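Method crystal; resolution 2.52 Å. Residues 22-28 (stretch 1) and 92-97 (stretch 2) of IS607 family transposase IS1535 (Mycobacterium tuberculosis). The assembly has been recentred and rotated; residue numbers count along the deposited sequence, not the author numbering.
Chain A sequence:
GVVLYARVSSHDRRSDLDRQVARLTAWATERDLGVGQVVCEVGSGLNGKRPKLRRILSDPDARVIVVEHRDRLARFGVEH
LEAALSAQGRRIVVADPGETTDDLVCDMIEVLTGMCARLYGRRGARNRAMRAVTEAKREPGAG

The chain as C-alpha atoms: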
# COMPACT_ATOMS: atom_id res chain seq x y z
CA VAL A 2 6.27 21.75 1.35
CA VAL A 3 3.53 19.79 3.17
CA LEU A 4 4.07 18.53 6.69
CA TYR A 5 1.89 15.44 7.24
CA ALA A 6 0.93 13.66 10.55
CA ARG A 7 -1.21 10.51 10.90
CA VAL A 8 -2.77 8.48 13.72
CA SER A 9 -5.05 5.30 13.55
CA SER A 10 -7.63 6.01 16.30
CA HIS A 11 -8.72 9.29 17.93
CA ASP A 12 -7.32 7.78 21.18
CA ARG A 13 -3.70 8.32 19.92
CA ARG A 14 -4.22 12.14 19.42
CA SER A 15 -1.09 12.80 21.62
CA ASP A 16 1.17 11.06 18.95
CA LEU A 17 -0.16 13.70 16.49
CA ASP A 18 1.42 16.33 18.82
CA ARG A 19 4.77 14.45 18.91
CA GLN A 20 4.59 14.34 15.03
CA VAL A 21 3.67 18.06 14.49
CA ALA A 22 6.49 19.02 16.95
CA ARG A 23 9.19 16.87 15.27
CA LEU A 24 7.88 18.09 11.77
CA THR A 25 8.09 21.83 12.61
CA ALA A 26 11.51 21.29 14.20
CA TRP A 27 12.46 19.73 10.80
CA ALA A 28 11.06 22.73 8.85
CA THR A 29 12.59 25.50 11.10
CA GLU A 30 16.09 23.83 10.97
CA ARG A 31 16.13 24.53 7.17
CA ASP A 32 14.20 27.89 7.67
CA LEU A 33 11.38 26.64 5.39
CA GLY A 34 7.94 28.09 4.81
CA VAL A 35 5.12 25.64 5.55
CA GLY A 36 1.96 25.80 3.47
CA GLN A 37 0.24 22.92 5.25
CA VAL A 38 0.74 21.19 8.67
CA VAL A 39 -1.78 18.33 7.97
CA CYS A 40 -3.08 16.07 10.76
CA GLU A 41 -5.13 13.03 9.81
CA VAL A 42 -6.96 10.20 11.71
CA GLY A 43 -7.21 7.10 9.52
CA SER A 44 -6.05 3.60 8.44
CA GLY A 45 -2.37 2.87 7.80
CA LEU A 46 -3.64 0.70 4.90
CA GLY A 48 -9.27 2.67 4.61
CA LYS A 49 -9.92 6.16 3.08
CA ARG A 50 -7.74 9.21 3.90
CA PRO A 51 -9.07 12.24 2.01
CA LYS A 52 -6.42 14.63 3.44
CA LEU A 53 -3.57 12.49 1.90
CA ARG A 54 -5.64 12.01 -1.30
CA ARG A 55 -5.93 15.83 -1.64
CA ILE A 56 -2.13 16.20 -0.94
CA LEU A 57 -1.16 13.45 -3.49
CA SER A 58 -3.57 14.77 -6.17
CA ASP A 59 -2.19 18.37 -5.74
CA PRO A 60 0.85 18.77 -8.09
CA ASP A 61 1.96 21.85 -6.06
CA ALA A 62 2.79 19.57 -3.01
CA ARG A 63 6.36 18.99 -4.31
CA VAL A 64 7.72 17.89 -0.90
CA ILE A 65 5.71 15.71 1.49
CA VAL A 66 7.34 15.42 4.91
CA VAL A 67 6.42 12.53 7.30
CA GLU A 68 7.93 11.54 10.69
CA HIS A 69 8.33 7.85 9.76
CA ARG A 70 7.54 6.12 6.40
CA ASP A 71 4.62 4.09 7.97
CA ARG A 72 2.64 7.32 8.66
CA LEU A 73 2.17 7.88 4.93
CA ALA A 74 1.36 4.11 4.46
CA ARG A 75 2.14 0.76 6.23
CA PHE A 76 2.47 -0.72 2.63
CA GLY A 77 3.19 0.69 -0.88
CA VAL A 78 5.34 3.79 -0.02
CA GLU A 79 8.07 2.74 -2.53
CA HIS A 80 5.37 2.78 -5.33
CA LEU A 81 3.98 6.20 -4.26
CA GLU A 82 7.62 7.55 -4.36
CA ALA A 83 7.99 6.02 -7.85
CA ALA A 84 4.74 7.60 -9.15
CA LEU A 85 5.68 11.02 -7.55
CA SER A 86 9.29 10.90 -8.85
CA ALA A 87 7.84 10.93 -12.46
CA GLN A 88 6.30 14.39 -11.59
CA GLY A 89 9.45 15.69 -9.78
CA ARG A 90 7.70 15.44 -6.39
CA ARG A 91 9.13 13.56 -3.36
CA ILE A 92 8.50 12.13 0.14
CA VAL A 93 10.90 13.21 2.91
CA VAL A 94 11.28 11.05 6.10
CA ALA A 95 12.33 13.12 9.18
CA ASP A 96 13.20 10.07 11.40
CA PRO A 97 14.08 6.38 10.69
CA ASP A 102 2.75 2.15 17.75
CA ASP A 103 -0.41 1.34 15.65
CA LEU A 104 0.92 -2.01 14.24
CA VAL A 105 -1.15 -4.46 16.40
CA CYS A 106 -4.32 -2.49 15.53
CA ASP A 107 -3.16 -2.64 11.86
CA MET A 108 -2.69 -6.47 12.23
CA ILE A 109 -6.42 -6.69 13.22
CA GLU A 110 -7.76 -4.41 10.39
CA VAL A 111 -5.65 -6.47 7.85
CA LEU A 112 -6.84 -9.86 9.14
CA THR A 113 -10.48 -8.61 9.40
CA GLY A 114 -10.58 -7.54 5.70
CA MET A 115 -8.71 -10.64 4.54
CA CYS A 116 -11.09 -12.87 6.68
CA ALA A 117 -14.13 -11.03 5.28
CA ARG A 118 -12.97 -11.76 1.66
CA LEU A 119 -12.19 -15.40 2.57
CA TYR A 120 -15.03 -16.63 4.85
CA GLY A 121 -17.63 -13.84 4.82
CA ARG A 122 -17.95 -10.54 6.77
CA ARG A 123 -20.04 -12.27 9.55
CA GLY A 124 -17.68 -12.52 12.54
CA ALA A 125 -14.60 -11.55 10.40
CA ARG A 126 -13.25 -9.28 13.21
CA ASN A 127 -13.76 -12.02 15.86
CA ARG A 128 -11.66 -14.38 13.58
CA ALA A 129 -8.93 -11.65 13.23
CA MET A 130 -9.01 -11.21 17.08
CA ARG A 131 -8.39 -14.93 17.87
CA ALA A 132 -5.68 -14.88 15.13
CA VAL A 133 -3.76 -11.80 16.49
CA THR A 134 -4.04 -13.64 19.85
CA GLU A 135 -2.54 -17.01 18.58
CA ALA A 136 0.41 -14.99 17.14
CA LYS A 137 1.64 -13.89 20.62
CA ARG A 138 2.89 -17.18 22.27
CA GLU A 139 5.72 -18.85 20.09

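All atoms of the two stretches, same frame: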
# COMPACT_ATOMS: atom_id res chain seq x y z
N ALA A 22 5.32 18.43 16.30
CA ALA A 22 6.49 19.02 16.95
C ALA A 22 7.79 18.64 16.22
O ALA A 22 8.55 19.53 15.81
CB ALA A 22 6.55 18.62 18.42
N ARG A 23 8.02 17.33 16.00
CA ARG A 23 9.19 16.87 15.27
C ARG A 23 9.21 17.46 13.83
O ARG A 23 10.25 17.99 13.43
CB ARG A 23 9.33 15.34 15.33
CG ARG A 23 10.43 14.71 14.44
CD ARG A 23 11.88 15.07 14.82
NE ARG A 23 12.72 15.21 13.62
CZ ARG A 23 13.54 16.23 13.38
NH1 ARG A 23 13.67 17.20 14.28
NH2 ARG A 23 14.24 16.27 12.26
N LEU A 24 8.04 17.51 13.13
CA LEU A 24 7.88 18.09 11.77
C LEU A 24 8.18 19.58 11.64
O LEU A 24 8.71 20.00 10.61
CB LEU A 24 6.50 17.80 11.18
CG LEU A 24 6.23 16.36 10.72
CD1 LEU A 24 4.91 16.27 10.04
CD2 LEU A 24 7.32 15.84 9.83
N THR A 25 7.80 20.40 12.65
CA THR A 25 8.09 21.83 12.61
C THR A 25 9.51 22.08 13.01
O THR A 25 10.09 23.07 12.56
CB THR A 25 7.09 22.68 13.37
OG1 THR A 25 6.61 21.96 14.50
CG2 THR A 25 5.94 23.13 12.49
N ALA A 26 10.10 21.18 13.83
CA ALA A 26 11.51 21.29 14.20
C ALA A 26 12.31 21.07 12.91
O ALA A 26 13.24 21.83 12.63
CB ALA A 26 11.88 20.24 15.23
N TRP A 27 11.87 20.08 12.09
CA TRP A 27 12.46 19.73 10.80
C TRP A 27 12.43 20.96 9.90
O TRP A 27 13.48 21.42 9.48
CB TRP A 27 11.73 18.53 10.17
CG TRP A 27 12.34 18.01 8.90
CD1 TRP A 27 13.15 16.91 8.77
CD2 TRP A 27 12.14 18.52 7.58
NE1 TRP A 27 13.47 16.73 7.44
CE2 TRP A 27 12.87 17.70 6.69
CE3 TRP A 27 11.41 19.61 7.06
CZ2 TRP A 27 12.92 17.96 5.32
CZ3 TRP A 27 11.46 19.86 5.70
CH2 TRP A 27 12.19 19.04 4.85
N ALA A 28 11.24 21.55 9.69
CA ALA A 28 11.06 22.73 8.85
C ALA A 28 11.84 23.96 9.27
O ALA A 28 12.41 24.59 8.39
CB ALA A 28 9.58 23.07 8.73
N ILE A 92 8.84 12.40 -1.25
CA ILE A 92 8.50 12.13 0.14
C ILE A 92 9.78 12.22 0.97
O ILE A 92 10.78 11.54 0.68
CB ILE A 92 7.82 10.74 0.28
CG1 ILE A 92 6.41 10.78 -0.30
CG2 ILE A 92 7.81 10.24 1.72
CD1 ILE A 92 6.07 9.71 -1.03
N VAL A 93 9.76 13.08 2.01
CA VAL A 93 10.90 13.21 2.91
C VAL A 93 10.54 12.52 4.24
O VAL A 93 9.40 12.65 4.70
CB VAL A 93 11.39 14.68 3.07
CG1 VAL A 93 12.64 14.74 3.93
CG2 VAL A 93 11.67 15.32 1.71
N VAL A 94 11.47 11.73 4.81
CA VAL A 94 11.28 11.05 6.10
C VAL A 94 12.21 11.71 7.11
O VAL A 94 13.43 11.69 6.95
CB VAL A 94 11.48 9.52 6.02
CG1 VAL A 94 11.17 8.87 7.36
CG2 VAL A 94 10.58 8.92 4.93
N ALA A 95 11.62 12.35 8.13
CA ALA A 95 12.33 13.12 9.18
C ALA A 95 13.04 12.28 10.25
O ALA A 95 13.92 12.82 10.94
CB ALA A 95 11.37 14.09 9.85
N ASP A 96 12.65 11.01 10.41
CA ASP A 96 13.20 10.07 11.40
C ASP A 96 13.12 8.62 10.90
O ASP A 96 12.07 8.20 10.39
CB ASP A 96 12.41 10.16 12.73
CG ASP A 96 12.97 11.04 13.85
OD1 ASP A 96 14.15 11.46 13.75
OD2 ASP A 96 12.23 11.27 14.85
N PRO A 97 14.16 7.79 11.12
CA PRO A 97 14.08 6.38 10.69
C PRO A 97 13.38 5.52 11.75
O PRO A 97 12.42 4.81 11.44
CB PRO A 97 15.54 5.98 10.50
CG PRO A 97 16.38 7.23 10.86
CD PRO A 97 15.49 8.08 11.70

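Residues 22-28 lie within a longer helix, held by the i-to-i+4 bonds A26 N to A22 O (3.0 Å), W27 N to R23 O (3.0 Å) and A28 N to L24 O (3.1 Å). Residues 92-94 end a strand, and the chain continues through A95 and D96 as loop or turn. The nearest CA atoms across the stretches are those of W27 and A95, 6.8 Å apart. No hydrogen bond joins the stretches; the contact is mainly apolar, burying 255 Å² in all. R23, L24 and W27, one helical turn from first to last, supply the helix side. With chi1 t, the W27 indole spans two residues of stretch 2: CD1 lies 3.5 Å from A95 CB, while CZ2, on the six-membered ring, lies 3.5 Å from V93 CG1. V93 and A95 both point toward the helix, whereas V94 between them points away, the alternation expected of an extended chain. L24 adds a looser apolar contact, CD2 to A95 CB at 4.4 Å. R23 approaches D96 with its aliphatic part, CD lying 3.8 Å from D96 OD2, and its guanidinium then turns away from that carboxylate. Its NH2 is 3.7 Å from A95 O, and its NE is 4.0 Å from D96 OD1, which lies well out of the guanidinium plane; the opposite charges can attract, but no N-H points at that oxygen and no salt bridge forms.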